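Side-chain contact in geranyltranstransferase (IspA) (Helicobacter pylori, PDB 3LLW), which probably acts as a magnesium-dependent prenyltransferase of the FPP/GGPP synthase family in isoprenoid biosynthesis: residues A[8-13]-A[59-64]. Numbering follows the deposited sequence.
Sequences LSFYYN and VLCALV
The rings of Phe10 and Tyr11 reach Cys61 from two neighbouring positions of one helix, and the thiol sits between them. SG lies at the edge of the Tyr11 ring, near its plane: it is 5.4 Å from the Tyr11 ring centroid and 84° off the normal. To the Phe10 ring it stands obliquely, 60° off the normal, with SG 5.2 Å from that centroid. Both are sulfur-aromatic contacts, here joining two helices of the mainly helical prenyl synthase fold, the N-terminal helix 6-23 and the last turn of helix 51-63, away from the magnesium-binding aspartates. The backbones come nearest at Tyr11 and Cys61, whose CA atoms are 6.0 Å apart. Both aromatic side chains leave their helix with CG anti to the backbone N (chi1 162° for Tyr11), which carries the rings across toward helix 51-63. Tyr69 of helix 66-71 meets the Phe10 ring edge-to-face and also touches Cys61. The phenol of Tyr11 runs back along helix 51-63, past Leu57 and Ala58, and its OH is hydrogen-bonded to Lys54 O. That bond anchors the far end of the ring, while CD1, nearer the backbone, rests against the sulfur. Helix 51-63 stops just beyond the contact: Leu60 O accepts from both Leu63 N and Val64 N as the chain leaves helical geometry at Val64. On the cysteine side the touching atoms are CB and SG: Phe10 CE2 touches both Cys61 SG and Cys61 CB, each at 4.1 Å, and Tyr11 CD1 meets Cys61 SG at the same distance.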
loop_
_atom_site.group_PDB
_atom_site.type_symbol
_atom_site.label_atom_id
_atom_site.label_comp_id
_atom_site.label_asym_id
_atom_site.label_seq_id
_atom_site.Cartn_x
_atom_site.Cartn_y
_atom_site.Cartn_z
ATOM N N LEU A 8 26.235 9.097 20.055
ATOM C CA LEU A 8 26.447 9.211 18.626
ATOM C C LEU A 8 27.146 7.978 18.074
ATOM O O LEU A 8 26.980 7.624 16.899
ATOM C CB LEU A 8 27.314 10.440 18.365
ATOM C CG LEU A 8 27.287 11.034 16.965
ATOM C CD1 LEU A 8 25.855 11.329 16.562
ATOM C CD2 LEU A 8 28.131 12.293 16.920
ATOM N N SER A 9 27.933 7.334 18.933
ATOM C CA SER A 9 28.683 6.132 18.582
ATOM C C SER A 9 27.737 4.946 18.535
ATOM O O SER A 9 27.867 4.069 17.671
ATOM C CB SER A 9 29.787 5.872 19.617
ATOM O OG SER A 9 30.758 4.979 19.115
ATOM N N PHE A 10 26.793 4.934 19.478
ATOM C CA PHE A 10 25.751 3.917 19.557
ATOM C C PHE A 10 24.833 3.985 18.331
ATOM O O PHE A 10 24.442 2.954 17.779
ATOM C CB PHE A 10 24.941 4.102 20.844
ATOM C CG PHE A 10 23.709 3.252 20.915
ATOM C CD1 PHE A 10 23.795 1.918 21.292
ATOM C CD2 PHE A 10 22.457 3.791 20.625
ATOM C CE1 PHE A 10 22.650 1.122 21.364
ATOM C CE2 PHE A 10 21.310 3.002 20.689
ATOM C CZ PHE A 10 21.407 1.666 21.059
ATOM N N TYR A 11 24.496 5.210 17.930
ATOM C CA TYR A 11 23.633 5.463 16.788
ATOM C C TYR A 11 24.274 5.030 15.473
ATOM O O TYR A 11 23.626 4.365 14.662
ATOM C CB TYR A 11 23.215 6.938 16.741
ATOM C CG TYR A 11 22.688 7.386 15.390
ATOM C CD1 TYR A 11 21.520 6.831 14.848
ATOM C CD2 TYR A 11 23.352 8.368 14.658
ATOM C CE1 TYR A 11 21.047 7.226 13.625
ATOM C CE2 TYR A 11 22.870 8.784 13.431
ATOM C CZ TYR A 11 21.717 8.205 12.919
ATOM O OH TYR A 11 21.236 8.605 11.701
ATOM N N TYR A 12 25.538 5.389 15.270
ATOM C CA TYR A 12 26.267 4.985 14.061
ATOM C C TYR A 12 26.342 3.467 13.905
ATOM O O TYR A 12 26.315 2.938 12.793
ATOM C CB TYR A 12 27.683 5.568 14.055
ATOM C CG TYR A 12 27.773 7.023 13.644
ATOM C CD1 TYR A 12 26.828 7.594 12.788
ATOM C CD2 TYR A 12 28.825 7.826 14.090
ATOM C CE1 TYR A 12 26.913 8.925 12.404
ATOM C CE2 TYR A 12 28.925 9.160 13.704
ATOM C CZ TYR A 12 27.966 9.701 12.859
ATOM O OH TYR A 12 28.055 11.021 12.471
ATOM N N ASN A 13 26.429 2.780 15.034
ATOM C CA ASN A 13 26.513 1.339 15.046
ATOM C C ASN A 13 25.152 0.689 14.745
ATOM O O ASN A 13 25.098 -0.349 14.082
ATOM C CB ASN A 13 27.094 0.870 16.381
ATOM C CG ASN A 13 27.315 -0.614 16.433
ATOM O OD1 ASN A 13 26.890 -1.273 17.384
ATOM N ND2 ASN A 13 27.971 -1.162 15.408
ATOM N N VAL A 59 16.259 9.815 15.442
ATOM C CA VAL A 59 15.278 10.293 16.417
ATOM C C VAL A 59 15.078 9.259 17.516
ATOM O O VAL A 59 15.047 9.580 18.698
ATOM C CB VAL A 59 13.916 10.613 15.743
ATOM C CG1 VAL A 59 12.962 11.308 16.709
ATOM C CG2 VAL A 59 14.117 11.501 14.551
ATOM N N LEU A 60 14.963 8.008 17.104
ATOM C CA LEU A 60 14.646 6.921 17.998
ATOM C C LEU A 60 15.770 6.541 18.973
ATOM O O LEU A 60 15.530 6.461 20.186
ATOM C CB LEU A 60 14.212 5.735 17.162
ATOM C CG LEU A 60 13.825 4.458 17.869
ATOM C CD1 LEU A 60 12.447 4.590 18.512
ATOM C CD2 LEU A 60 13.822 3.436 16.803
ATOM N N CYS A 61 16.984 6.340 18.456
ATOM C CA CYS A 61 18.167 6.041 19.287
ATOM C C CYS A 61 18.456 7.120 20.321
ATOM O O CYS A 61 18.923 6.820 21.419
ATOM C CB CYS A 61 19.422 5.874 18.430
ATOM S SG CYS A 61 19.422 4.443 17.373
ATOM N N ALA A 62 18.200 8.368 19.944
ATOM C CA ALA A 62 18.334 9.502 20.837
ATOM C C ALA A 62 17.305 9.505 21.967
ATOM O O ALA A 62 17.620 9.887 23.094
ATOM C CB ALA A 62 18.226 10.767 20.055
ATOM N N LEU A 63 16.083 9.071 21.676
ATOM C CA LEU A 63 14.962 9.272 22.606
ATOM C C LEU A 63 14.649 8.082 23.507
ATOM O O LEU A 63 14.072 8.255 24.587
ATOM C CB LEU A 63 13.706 9.730 21.858
ATOM C CG LEU A 63 13.677 11.144 21.262
ATOM C CD1 LEU A 63 12.447 11.293 20.372
ATOM C CD2 LEU A 63 13.718 12.250 22.324
ATOM N N VAL A 64 15.011 6.881 23.072
ATOM C CA VAL A 64 14.881 5.717 23.943
ATOM C C VAL A 64 16.251 5.375 24.541
ATOM O O VAL A 64 17.276 5.535 23.873
ATOM C CB VAL A 64 14.177 4.506 23.228
ATOM C CG1 VAL A 64 14.961 4.017 22.032
ATOM C CG2 VAL A 64 13.917 3.356 24.198
#